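Side-chain contacts in sporulation-control protein spo0M (Bacillus subtilis, PDB 5CL2), which controls the expression of spo0A and is required for cells to pass the morphological stage 0 of sporulation: residues A[132-135]-A[136-140]; A[159-163]-A[164-168]; A[189-193]-A[194-198]; A[203-207]-A[208-212]; A[240-243]-A[244-248]. One frame throughout, in Å; residues are numbered along the deposited sequence.

Contact 1 of 5, residues A[132-135]-A[136-140]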
# COMPACT_ATOMS: atom_id res chain seq x y z
N PRO A 132 -7.08 -4.58 -19.63
CA PRO A 132 -7.84 -3.89 -20.68
C PRO A 132 -8.08 -2.39 -20.46
O PRO A 132 -7.98 -1.65 -21.43
CB PRO A 132 -9.17 -4.65 -20.67
CG PRO A 132 -8.77 -6.06 -20.30
CD PRO A 132 -7.63 -5.92 -19.32
N TRP A 133 -8.42 -1.95 -19.25
CA TRP A 133 -8.58 -0.51 -19.01
C TRP A 133 -7.28 0.24 -19.28
O TRP A 133 -7.30 1.33 -19.86
CB TRP A 133 -9.01 -0.21 -17.58
CG TRP A 133 -10.27 -0.89 -17.13
CD1 TRP A 133 -11.24 -1.45 -17.91
CD2 TRP A 133 -10.71 -1.06 -15.78
NE1 TRP A 133 -12.24 -1.97 -17.13
CE2 TRP A 133 -11.94 -1.74 -15.81
CE3 TRP A 133 -10.16 -0.72 -14.54
CZ2 TRP A 133 -12.64 -2.09 -14.66
CZ3 TRP A 133 -10.86 -1.07 -13.39
CH2 TRP A 133 -12.08 -1.74 -13.46
N ILE A 134 -6.16 -0.34 -18.84
CA ILE A 134 -4.85 0.27 -19.06
C ILE A 134 -4.55 0.27 -20.55
O ILE A 134 -4.03 1.25 -21.07
CB ILE A 134 -3.73 -0.44 -18.31
CG1 ILE A 134 -3.86 -0.23 -16.80
CG2 ILE A 134 -2.36 0.08 -18.77
CD1 ILE A 134 -2.79 -0.99 -15.99
N GLU A 135 -4.87 -0.82 -21.22
CA GLU A 135 -4.61 -0.91 -22.66
C GLU A 135 -5.48 0.11 -23.43
O GLU A 135 -5.05 0.65 -24.45
CB GLU A 135 -4.87 -2.33 -23.15
CG GLU A 135 -4.40 -2.60 -24.56
CD GLU A 135 -4.14 -4.08 -24.79
OE1 GLU A 135 -4.90 -4.93 -24.26
OE2 GLU A 135 -3.16 -4.41 -25.50
N ASN A 136 -6.66 0.39 -22.89
CA ASN A 136 -7.51 1.45 -23.43
C ASN A 136 -6.83 2.79 -23.27
O ASN A 136 -6.79 3.58 -24.21
CB ASN A 136 -8.88 1.47 -22.74
CG ASN A 136 -9.79 0.33 -23.17
OD1 ASN A 136 -9.45 -0.47 -24.05
ND2 ASN A 136 -10.96 0.23 -22.53
N VAL A 137 -6.29 3.06 -22.07
CA VAL A 137 -5.61 4.33 -21.85
C VAL A 137 -4.40 4.46 -22.78
O VAL A 137 -4.15 5.53 -23.33
CB VAL A 137 -5.15 4.50 -20.39
CG1 VAL A 137 -4.48 5.85 -20.20
CG2 VAL A 137 -6.33 4.39 -19.44
N LEU A 138 -3.67 3.37 -22.97
CA LEU A 138 -2.44 3.38 -23.77
C LEU A 138 -2.74 3.67 -25.23
O LEU A 138 -2.07 4.48 -25.88
CB LEU A 138 -1.72 2.04 -23.64
CG LEU A 138 -1.19 1.70 -22.25
CD1 LEU A 138 -0.63 0.25 -22.20
CD2 LEU A 138 -0.15 2.73 -21.80
N GLU A 139 -3.76 2.98 -25.74
CA GLU A 139 -4.21 3.21 -27.10
C GLU A 139 -4.71 4.63 -27.28
O GLU A 139 -4.37 5.30 -28.26
CB GLU A 139 -5.30 2.21 -27.48
CG GLU A 139 -5.99 2.49 -28.80
CD GLU A 139 -7.10 1.49 -29.11
OE1 GLU A 139 -7.32 0.57 -28.30
OE2 GLU A 139 -7.74 1.62 -30.18
N ALA A 140 -5.48 5.11 -26.31
CA ALA A 140 -5.99 6.48 -26.31
C ALA A 140 -4.88 7.52 -26.38
O ALA A 140 -4.97 8.47 -27.14
CB ALA A 140 -6.86 6.72 -25.09
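With chi1 -69° Ile-134 keeps CG1 beside the backbone N, which leaves CG2 anti to that N, while Leu-138, one helical turn on, keeps CG anti to its carbonyl carbon (chi1 -65°); these torsions lay the two side chains side by side, pointing the same way. Their contact is methyl against methyl, Ile-134 CG2 to Leu-138 CD1 at 3.8 Å. The leucine also folds back over the preceding turn, where its CG lies 3.1 Å from Ile-134 O. That same oxygen accepts the N-H of Leu-138 (N to O 2.9 Å), so the leucine branch lies close beside the bond. Val-137 repeats the pattern with a shorter side chain, CG2 of Val-137 resting 3.2 Å from Trp-133 O. Asn-136 turns its carboxamide back along the helix with chi1 -74°, toward the carbonyl that receives its own backbone N-H, Asn-136 N to Pro-132 O being 2.8 Å. Its OD1 stands 3.2 Å from Pro-132 O, a pairing of two acceptors that probably costs a little electrostatically. The amide is held from its other end, ND2 donating a hydrogen bond to Leu-233 O. On the exposed flank Glu-135 and Glu-139 carry their carboxylates outward, and the bond from Glu-139 N to Glu-135 O continues the i to i+4 pattern of helix 132-143. Trp-133, Ile-134 and Val-137 lie on the hairpin of strands 185-191 and 195-202, Trp-133 and Val-137 also touch Leu-233 of helix 230-234, and Ala-140 packs on Leu-243 of helix 236-248.

Contact 2 of 5, residues A[159-163]-A[164-168]; sequences FQRRL and PFVQE
Leu-163 lies against one face of the Phe-165 ring: its CB sits over that face in a CH-pi contact, 4.3 Å from the ring centroid and 23° off the normal, displaced toward the rim. Farther out, Leu-163 CD1 comes to 3.6 Å from Phe-165 CZ, and the leucine runs alongside the ring with both side chains pointing the same way. The ring is brought there by a chi1 of 65°, which sets CG between backbone N and carbonyl carbon. Pro-164, next in the chain, brings its CD to 3.4 Å from Leu-163 CB, a closeness that largely follows from the peptide link between them. A second, looser fit is made by Val-166, whose side chain crosses that of Phe-159 at about a right angle. Val-166 CG1 rests between the Phe-159 ring, whose CD2 is 4.2 Å from it, and the aliphatic stem of Arg-161, whose CG is 4.3 Å from the same methyl. Leu-163 CD2 additionally covers a face of the Arg-162 guanidinium. Outside the loop, Pro-164 meets Tyr-53 and Phe-165 meets Thr-51, both of strand 40-57. The loop leading into strand 165-173 is thus shaped by apolar contacts and the rigid proline, while the charge of Arg-162 is met outside it, by Asp-96.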
# COMPACT_ATOMS: atom_id res chain seq x y z
N PHE A 159 4.60 8.19 -2.96
CA PHE A 159 3.19 7.78 -3.06
C PHE A 159 2.75 6.84 -1.94
O PHE A 159 1.55 6.56 -1.78
CB PHE A 159 2.94 7.12 -4.41
CG PHE A 159 3.13 8.05 -5.57
CD1 PHE A 159 2.32 9.16 -5.72
CD2 PHE A 159 4.13 7.83 -6.50
CE1 PHE A 159 2.50 10.03 -6.78
CE2 PHE A 159 4.30 8.68 -7.57
CZ PHE A 159 3.48 9.79 -7.71
N GLN A 160 3.71 6.35 -1.16
CA GLN A 160 3.39 5.50 -0.00
C GLN A 160 2.41 4.36 -0.32
O GLN A 160 1.46 4.12 0.42
CB GLN A 160 2.83 6.35 1.15
CG GLN A 160 3.83 7.42 1.67
CD GLN A 160 3.37 8.15 2.93
OE1 GLN A 160 2.58 7.63 3.73
NE2 GLN A 160 3.88 9.37 3.12
N ARG A 161 2.65 3.65 -1.43
CA ARG A 161 1.80 2.53 -1.82
C ARG A 161 2.18 1.24 -1.08
O ARG A 161 3.14 1.20 -0.30
CB ARG A 161 1.90 2.29 -3.33
CG ARG A 161 1.93 3.54 -4.17
CD ARG A 161 0.61 4.22 -4.08
NE ARG A 161 -0.43 3.40 -4.70
CZ ARG A 161 -1.73 3.64 -4.55
NH1 ARG A 161 -2.12 4.64 -3.79
NH2 ARG A 161 -2.63 2.86 -5.15
N ARG A 162 1.44 0.17 -1.37
CA ARG A 162 1.73 -1.13 -0.80
C ARG A 162 3.15 -1.56 -1.19
O ARG A 162 3.95 -1.94 -0.33
CB ARG A 162 0.71 -2.15 -1.29
CG ARG A 162 0.78 -3.47 -0.54
CD ARG A 162 -0.16 -4.52 -1.11
NE ARG A 162 0.24 -5.00 -2.43
CZ ARG A 162 0.99 -6.07 -2.65
NH1 ARG A 162 1.48 -6.75 -1.62
NH2 ARG A 162 1.29 -6.45 -3.89
N LEU A 163 3.48 -1.42 -2.47
CA LEU A 163 4.83 -1.71 -2.96
C LEU A 163 5.70 -0.43 -2.93
O LEU A 163 5.19 0.66 -3.00
CB LEU A 163 4.76 -2.28 -4.36
CG LEU A 163 3.88 -3.52 -4.42
CD1 LEU A 163 3.73 -3.99 -5.87
CD2 LEU A 163 4.52 -4.63 -3.54
N PRO A 164 7.02 -0.59 -2.80
CA PRO A 164 8.00 0.50 -2.77
C PRO A 164 8.19 1.20 -4.12
O PRO A 164 8.86 2.25 -4.17
CB PRO A 164 9.28 -0.20 -2.34
CG PRO A 164 9.07 -1.69 -2.75
CD PRO A 164 7.62 -1.91 -2.50
N PHE A 165 7.66 0.62 -5.19
CA PHE A 165 7.84 1.16 -6.53
C PHE A 165 6.54 1.46 -7.26
O PHE A 165 5.48 1.01 -6.86
CB PHE A 165 8.66 0.18 -7.37
CG PHE A 165 7.95 -1.13 -7.60
CD1 PHE A 165 7.07 -1.28 -8.66
CD2 PHE A 165 8.17 -2.20 -6.73
CE1 PHE A 165 6.41 -2.49 -8.85
CE2 PHE A 165 7.52 -3.40 -6.93
CZ PHE A 165 6.63 -3.54 -7.99
N VAL A 166 6.60 2.22 -8.35
CA VAL A 166 5.45 2.26 -9.26
C VAL A 166 5.91 1.97 -10.67
O VAL A 166 7.09 2.16 -10.99
CB VAL A 166 4.72 3.64 -9.24
CG1 VAL A 166 4.17 3.91 -7.87
CG2 VAL A 166 5.65 4.75 -9.67
N GLN A 167 5.02 1.49 -11.53
CA GLN A 167 5.42 1.33 -12.92
C GLN A 167 5.19 2.66 -13.66
O GLN A 167 4.08 3.16 -13.75
CB GLN A 167 4.68 0.18 -13.61
CG GLN A 167 5.20 -0.05 -15.02
CD GLN A 167 4.78 -1.38 -15.65
OE1 GLN A 167 3.67 -1.87 -15.45
NE2 GLN A 167 5.68 -1.95 -16.44
N GLU A 168 6.27 3.23 -14.17
CA GLU A 168 6.24 4.50 -14.88
C GLU A 168 6.32 4.25 -16.39
O GLU A 168 7.29 3.64 -16.89
CB GLU A 168 7.40 5.39 -14.43
CG GLU A 168 7.41 6.79 -15.07
CD GLU A 168 8.52 7.66 -14.50
OE1 GLU A 168 9.12 7.26 -13.48
OE2 GLU A 168 8.78 8.74 -15.05

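Contact 3 of 5, residues A[189-193]-A[194-198]; sequences FLLDE and DGLEI
Leu-190 and Glu-197 form an antiparallel hydrogen-bonded pair, their two backbone bonds both 2.9 Å (Leu-190 N to Glu-197 O and Glu-197 N to Leu-190 O), in a beta hairpin whose strands run at 156° to one another. The flanking non-hydrogen-bonded pairs present an apolar face. There Leu-196 bridges two residues of the opposite strand: Leu-196 CD2 meets the ring edge in plane, 3.8 Å from Phe-189 CD1, and Leu-196 CD1 lies 4.0 Å from Leu-191 CD1. Ile-198 runs beside the phenylalanine, Ile-198 CD1 to Phe-189 CE1 being 3.9 Å. At the turn, the backbone bond from Asp-192 N to Gly-195 O (3.1 Å) closes the hairpin, and Asp-192 folds its carboxylate inward (chi1 56°) into an Asx turn, OD1 accepting Asp-194 N at 3.2 Å on its anti side, 26° out of the carboxylate plane. The apolar face receives Ile-134 and Val-137 of helix 132-143. Charge is gathered instead at the turn and on the face of Leu-190 and Glu-197, where Asp-192 pairs with Arg-227 and Glu-197 with Arg-225. Glu-197 OE1 also lies close to its counterpart, Glu-197 OE1 of the second subunit, so these arginines probably offset carboxylate repulsion near the dimer interface.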
# COMPACT_ATOMS: atom_id res chain seq x y z
N PHE A 189 -0.16 4.18 -13.65
CA PHE A 189 -1.47 3.58 -13.42
C PHE A 189 -1.54 2.93 -12.04
O PHE A 189 -0.69 2.09 -11.70
CB PHE A 189 -1.77 2.54 -14.47
CG PHE A 189 -1.71 3.06 -15.85
CD1 PHE A 189 -2.78 3.74 -16.38
CD2 PHE A 189 -0.57 2.90 -16.60
CE1 PHE A 189 -2.73 4.22 -17.65
CE2 PHE A 189 -0.52 3.41 -17.87
CZ PHE A 189 -1.61 4.07 -18.40
N LEU A 190 -2.54 3.31 -11.26
CA LEU A 190 -2.85 2.62 -10.02
C LEU A 190 -4.19 1.92 -10.19
O LEU A 190 -5.25 2.56 -10.16
CB LEU A 190 -2.88 3.60 -8.86
CG LEU A 190 -1.69 4.56 -8.80
CD1 LEU A 190 -1.91 5.65 -7.76
CD2 LEU A 190 -0.43 3.76 -8.48
N LEU A 191 -4.13 0.61 -10.37
CA LEU A 191 -5.29 -0.18 -10.71
C LEU A 191 -5.93 -0.72 -9.46
O LEU A 191 -5.25 -1.28 -8.60
CB LEU A 191 -4.90 -1.31 -11.64
CG LEU A 191 -6.03 -2.22 -12.07
CD1 LEU A 191 -6.99 -1.44 -12.92
CD2 LEU A 191 -5.47 -3.40 -12.82
N ASP A 192 -7.24 -0.55 -9.34
CA ASP A 192 -8.01 -1.18 -8.28
C ASP A 192 -9.23 -1.85 -8.90
O ASP A 192 -9.37 -1.90 -10.13
CB ASP A 192 -8.37 -0.18 -7.17
CG ASP A 192 -9.14 1.04 -7.69
OD1 ASP A 192 -10.38 0.97 -7.80
OD2 ASP A 192 -8.49 2.08 -7.99
N GLU A 193 -10.09 -2.41 -8.05
CA GLU A 193 -11.23 -3.21 -8.49
C GLU A 193 -12.34 -2.39 -9.18
O GLU A 193 -13.04 -2.89 -10.06
CB GLU A 193 -11.83 -3.96 -7.28
CG GLU A 193 -10.87 -4.92 -6.55
CD GLU A 193 -10.73 -6.27 -7.24
OE1 GLU A 193 -11.28 -6.43 -8.35
OE2 GLU A 193 -10.08 -7.18 -6.66
N ASP A 194 -12.53 -1.15 -8.74
CA ASP A 194 -13.65 -0.34 -9.26
C ASP A 194 -13.27 0.66 -10.33
O ASP A 194 -14.13 1.34 -10.87
CB ASP A 194 -14.33 0.38 -8.10
CG ASP A 194 -14.79 -0.58 -7.04
OD1 ASP A 194 -15.72 -1.36 -7.33
OD2 ASP A 194 -14.21 -0.55 -5.93
N GLY A 195 -11.99 0.72 -10.66
CA GLY A 195 -11.53 1.69 -11.61
C GLY A 195 -10.03 1.84 -11.58
O GLY A 195 -9.29 0.94 -11.16
N LEU A 196 -9.57 2.99 -12.04
CA LEU A 196 -8.16 3.19 -12.28
C LEU A 196 -7.77 4.64 -12.01
O LEU A 196 -8.48 5.57 -12.41
CB LEU A 196 -7.86 2.78 -13.71
CG LEU A 196 -6.45 2.79 -14.24
CD1 LEU A 196 -6.31 1.70 -15.27
CD2 LEU A 196 -6.22 4.12 -14.86
N GLU A 197 -6.64 4.85 -11.34
CA GLU A 197 -6.13 6.21 -11.14
C GLU A 197 -4.89 6.48 -12.00
O GLU A 197 -3.99 5.65 -12.07
CB GLU A 197 -5.81 6.41 -9.66
CG GLU A 197 -5.40 7.79 -9.27
CD GLU A 197 -5.61 8.04 -7.80
OE1 GLU A 197 -6.29 7.20 -7.17
OE2 GLU A 197 -5.15 9.07 -7.26
N ILE A 198 -4.85 7.63 -12.65
CA ILE A 198 -3.70 8.00 -13.48
C ILE A 198 -2.96 9.20 -12.92
O ILE A 198 -3.58 10.21 -12.56
CB ILE A 198 -4.08 8.32 -14.92
CG1 ILE A 198 -4.97 7.22 -15.47
CG2 ILE A 198 -2.85 8.44 -15.78
CD1 ILE A 198 -5.09 7.26 -16.94

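Contact 4 of 5, residues A[203-207]-A[208-212]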
# COMPACT_ATOMS: atom_id res chain seq x y z
N ASP A 203 7.99 15.93 -18.97
CA ASP A 203 9.38 16.39 -19.05
C ASP A 203 10.25 15.94 -17.87
O ASP A 203 11.22 16.61 -17.53
CB ASP A 203 9.44 17.94 -19.15
CG ASP A 203 8.93 18.49 -20.50
OD1 ASP A 203 8.86 17.72 -21.49
OD2 ASP A 203 8.64 19.72 -20.58
N ARG A 204 9.95 14.78 -17.29
CA ARG A 204 10.80 14.22 -16.23
C ARG A 204 12.20 13.90 -16.75
O ARG A 204 13.19 14.18 -16.06
CB ARG A 204 10.13 12.98 -15.60
CG ARG A 204 9.13 13.36 -14.50
CD ARG A 204 8.35 12.14 -13.98
NE ARG A 204 9.20 11.09 -13.43
CZ ARG A 204 9.75 11.14 -12.22
NH1 ARG A 204 9.55 12.19 -11.43
NH2 ARG A 204 10.50 10.14 -11.81
N ARG A 205 12.30 13.35 -17.96
CA ARG A 205 13.63 13.04 -18.49
C ARG A 205 14.36 14.32 -18.80
O ARG A 205 15.54 14.43 -18.47
CB ARG A 205 13.58 12.19 -19.78
CG ARG A 205 12.93 10.84 -19.63
CD ARG A 205 13.25 10.24 -18.27
NE ARG A 205 12.10 9.45 -17.84
CZ ARG A 205 11.68 9.38 -16.59
NH1 ARG A 205 12.30 10.05 -15.62
NH2 ARG A 205 10.62 8.66 -16.31
N ALA A 206 13.67 15.30 -19.41
CA ALA A 206 14.30 16.58 -19.70
C ALA A 206 14.83 17.18 -18.42
O ALA A 206 15.91 17.77 -18.40
CB ALA A 206 13.29 17.56 -20.39
N ARG A 207 14.08 17.03 -17.34
CA ARG A 207 14.47 17.62 -16.06
C ARG A 207 15.44 16.71 -15.28
O ARG A 207 15.88 17.04 -14.19
CB ARG A 207 13.24 17.92 -15.21
CG ARG A 207 12.31 18.97 -15.83
CD ARG A 207 11.22 19.37 -14.87
NE ARG A 207 10.16 18.38 -14.84
CZ ARG A 207 9.28 18.26 -13.86
NH1 ARG A 207 9.36 19.07 -12.81
NH2 ARG A 207 8.34 17.32 -13.91
N GLY A 208 15.77 15.56 -15.86
CA GLY A 208 16.67 14.61 -15.22
C GLY A 208 16.17 14.07 -13.88
O GLY A 208 16.94 13.88 -12.94
N LEU A 209 14.86 13.86 -13.81
CA LEU A 209 14.22 13.29 -12.61
C LEU A 209 14.05 11.77 -12.77
O LEU A 209 13.60 11.30 -13.81
CB LEU A 209 12.86 13.93 -12.35
CG LEU A 209 12.80 15.44 -12.15
CD1 LEU A 209 11.37 15.92 -12.18
CD2 LEU A 209 13.48 15.83 -10.85
N ARG A 210 14.43 11.02 -11.73
CA ARG A 210 14.21 9.57 -11.66
C ARG A 210 13.61 9.24 -10.30
O ARG A 210 14.03 9.79 -9.28
CB ARG A 210 15.49 8.76 -11.87
CG ARG A 210 16.05 8.73 -13.30
CD ARG A 210 15.12 7.99 -14.28
NE ARG A 210 15.01 6.54 -14.09
CZ ARG A 210 15.89 5.63 -14.55
NH1 ARG A 210 16.97 6.02 -15.22
NH2 ARG A 210 15.69 4.34 -14.34
N GLY A 211 12.62 8.36 -10.30
CA GLY A 211 11.97 7.99 -9.06
C GLY A 211 11.04 9.08 -8.57
O GLY A 211 11.09 10.21 -9.05
N TRP A 212 10.20 8.75 -7.59
CA TRP A 212 9.19 9.68 -7.10
C TRP A 212 9.40 9.98 -5.62
O TRP A 212 9.12 9.13 -4.76
CB TRP A 212 7.81 9.10 -7.37
CG TRP A 212 7.64 8.86 -8.84
CD1 TRP A 212 8.18 7.84 -9.58
CD2 TRP A 212 6.92 9.67 -9.77
NE1 TRP A 212 7.82 7.96 -10.90
CE2 TRP A 212 7.03 9.10 -11.04
CE3 TRP A 212 6.15 10.85 -9.64
CZ2 TRP A 212 6.44 9.62 -12.18
CZ3 TRP A 212 5.55 11.38 -10.77
CH2 TRP A 212 5.70 10.77 -12.02
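Arg-204 lays its guanidinium flat on the Trp-212 indole, the planes 14° apart and CZ of Arg-204 3.8 Å from the centroid of the six-membered ring, a stacked cation-pi pair. Extended at chi2, the chain bends at chi3 (59°) and turns again at its end, which brings the flat group over the ring. Arg-204 NE is nearest the benzenoid part, 3.4 Å from Trp-212 CZ2. Leu-209 covers the opposite face with its CB and carbonyl. In the guanidinium plane, Arg-204 NH2 donates to Gly-211 O at 2.8 Å, although it reaches that oxygen from above the carbonyl plane. Glu-168 locks the stack from its rim: one carboxylate oxygen pairs with Arg-204 NE, the other accepts from Trp-212 NE1. The backbone that allows this is a short stretch with helical angles, closed by a Schellman motif. Leu-209 N bonds to Arg-204 O at 2.8 Å and Gly-208 N to Arg-205 O at 2.9 Å, with Gly-208 at positive phi; the inner bond also closes the type I turn from Arg-205 to Gly-208. Leu-209, thrown back toward the turn, sets its CD1 over the centre of the Arg-207 guanidinium, 3.6 Å from CZ. That arginine bends at chi3, and its NE makes a weak bond of 3.4 Å to Asp-203 O, while NH2 pairs with Glu-201. Arg-205, bent at both chi2 and chi3, returns toward Arg-210, their guanidinium planes steeply inclined. Glu-170 pairs with NE of Arg-205, and Glu-154 and Glu-61 take the charge of Arg-210.

Contact 5 of 5, residues A[240-243]-A[244-248]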
# COMPACT_ATOMS: atom_id res chain seq x y z
N GLU A 240 -10.45 9.21 -24.88
CA GLU A 240 -9.45 10.05 -25.54
C GLU A 240 -9.73 11.52 -25.37
O GLU A 240 -8.78 12.30 -25.31
CB GLU A 240 -9.35 9.83 -27.04
CG GLU A 240 -9.36 8.44 -27.55
CD GLU A 240 -8.63 8.40 -28.87
OE1 GLU A 240 -8.35 9.50 -29.42
OE2 GLU A 240 -8.34 7.29 -29.36
N GLU A 241 -11.01 11.92 -25.30
CA GLU A 241 -11.22 13.36 -25.24
C GLU A 241 -10.99 13.86 -23.82
O GLU A 241 -10.51 14.98 -23.62
CB GLU A 241 -12.62 13.78 -25.72
CG GLU A 241 -13.25 12.91 -26.79
CD GLU A 241 -14.59 13.48 -27.27
OE1 GLU A 241 -14.76 14.73 -27.22
OE2 GLU A 241 -15.47 12.68 -27.68
N VAL A 242 -11.27 13.01 -22.83
CA VAL A 242 -10.94 13.37 -21.46
C VAL A 242 -9.43 13.51 -21.31
O VAL A 242 -8.93 14.45 -20.68
CB VAL A 242 -11.49 12.34 -20.45
CG1 VAL A 242 -10.96 12.63 -19.04
CG2 VAL A 242 -13.01 12.35 -20.45
N LEU A 243 -8.69 12.59 -21.91
CA LEU A 243 -7.23 12.62 -21.85
C LEU A 243 -6.68 13.85 -22.57
O LEU A 243 -5.78 14.53 -22.05
CB LEU A 243 -6.67 11.31 -22.42
CG LEU A 243 -7.03 10.13 -21.51
CD1 LEU A 243 -6.70 8.80 -22.14
CD2 LEU A 243 -6.38 10.27 -20.14
N GLU A 244 -7.24 14.17 -23.73
CA GLU A 244 -6.88 15.40 -24.47
C GLU A 244 -7.07 16.66 -23.59
O GLU A 244 -6.18 17.52 -23.50
CB GLU A 244 -7.70 15.49 -25.76
CG GLU A 244 -7.21 16.50 -26.78
CD GLU A 244 -8.03 16.48 -28.08
OE1 GLU A 244 -9.26 16.31 -28.01
OE2 GLU A 244 -7.42 16.54 -29.17
N GLU A 245 -8.22 16.73 -22.92
CA GLU A 245 -8.50 17.83 -21.98
C GLU A 245 -7.49 17.91 -20.82
O GLU A 245 -7.04 19.00 -20.47
CB GLU A 245 -9.91 17.73 -21.39
CG GLU A 245 -10.32 19.01 -20.64
CD GLU A 245 -11.83 19.18 -20.47
OE1 GLU A 245 -12.60 18.44 -21.12
OE2 GLU A 245 -12.24 20.07 -19.69
N ILE A 246 -7.20 16.76 -20.21
CA ILE A 246 -6.23 16.70 -19.11
C ILE A 246 -4.87 17.21 -19.57
O ILE A 246 -4.23 18.00 -18.87
CB ILE A 246 -6.08 15.26 -18.53
CG1 ILE A 246 -7.42 14.78 -17.95
CG2 ILE A 246 -5.01 15.25 -17.46
CD1 ILE A 246 -7.44 13.34 -17.47
N LEU A 247 -4.44 16.75 -20.74
CA LEU A 247 -3.15 17.17 -21.30
C LEU A 247 -3.13 18.65 -21.69
O LEU A 247 -2.06 19.25 -21.75
CB LEU A 247 -2.76 16.32 -22.50
CG LEU A 247 -2.57 14.83 -22.24
CD1 LEU A 247 -2.20 14.13 -23.53
CD2 LEU A 247 -1.52 14.62 -21.16
N ASP A 248 -4.31 19.25 -21.93
CA ASP A 248 -4.33 20.63 -22.41
C ASP A 248 -3.74 21.58 -21.40
O ASP A 248 -3.27 22.66 -21.75
CB ASP A 248 -5.76 21.09 -22.75
CG ASP A 248 -5.83 22.58 -23.12
OD1 ASP A 248 -5.51 22.93 -24.29
OD2 ASP A 248 -6.21 23.42 -22.26
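Val-242 and Ile-246, a turn apart on one helix, cross obliquely: the valine CG1 branch, held anti to its backbone N, meets the far end of the isoleucine, with Val-242 CG1 to Ile-246 CD1 at 3.9 Å. Leu-243 approaches the same methyl from the neighbouring helix position, its CD2 4.2 Å from Ile-246 CD1, so that one isoleucine tip is shared by two residues of the preceding turn. The stem of Ile-246 leans back as well. With chi1 -62°, its CG1 lies beside the backbone N and only 3.1 Å from Val-242 O, the oxygen that accepts Ile-246 N at 2.9 Å. Leu-247 shields Leu-243 O in the same manner, with Leu-247 CG at 3.2 Å from that oxygen. The glutamates point elsewhere: Glu-244 and Glu-245 extend outward, and Glu-241 OE1 is 5.8 Å from Glu-244 OE1, near but not in contact. Glu-240 turns to the adjacent helix and accepts a hydrogen bond from Asn-143. Phe-228 receives Val-242, Leu-243 and Ile-246, and Phe-200 receives Leu-243, Ile-246 and Leu-247. This division into an aliphatic stripe on a sheet and an acidic outer flank is that of an amphipathic helix.

In the fold
Contacts 1, 3 and 5 belong to one layered unit: the helix of contact 1 lies on the hairpin of contact 3 and, through Ala-140 and Val-137, on the helix of contact 5, so their inward faces share an aliphatic and aromatic core. Contact 3 is the most buried; the helical contacts 1 and 5 each pair a buried stripe with an exposed acidic flank. Contact 4 lies in a loop and contact 2 where a loop enters strand 165-173; they meet through Glu-168, which binds Arg-204, and through Phe-159 against Trp-212. Contact 2 is mainly apolar, whereas contact 4 is rich in arginines matched by glutamates. Contacts 2 and 3 reach neighbouring strands of one sheet and alone touch the second subunit.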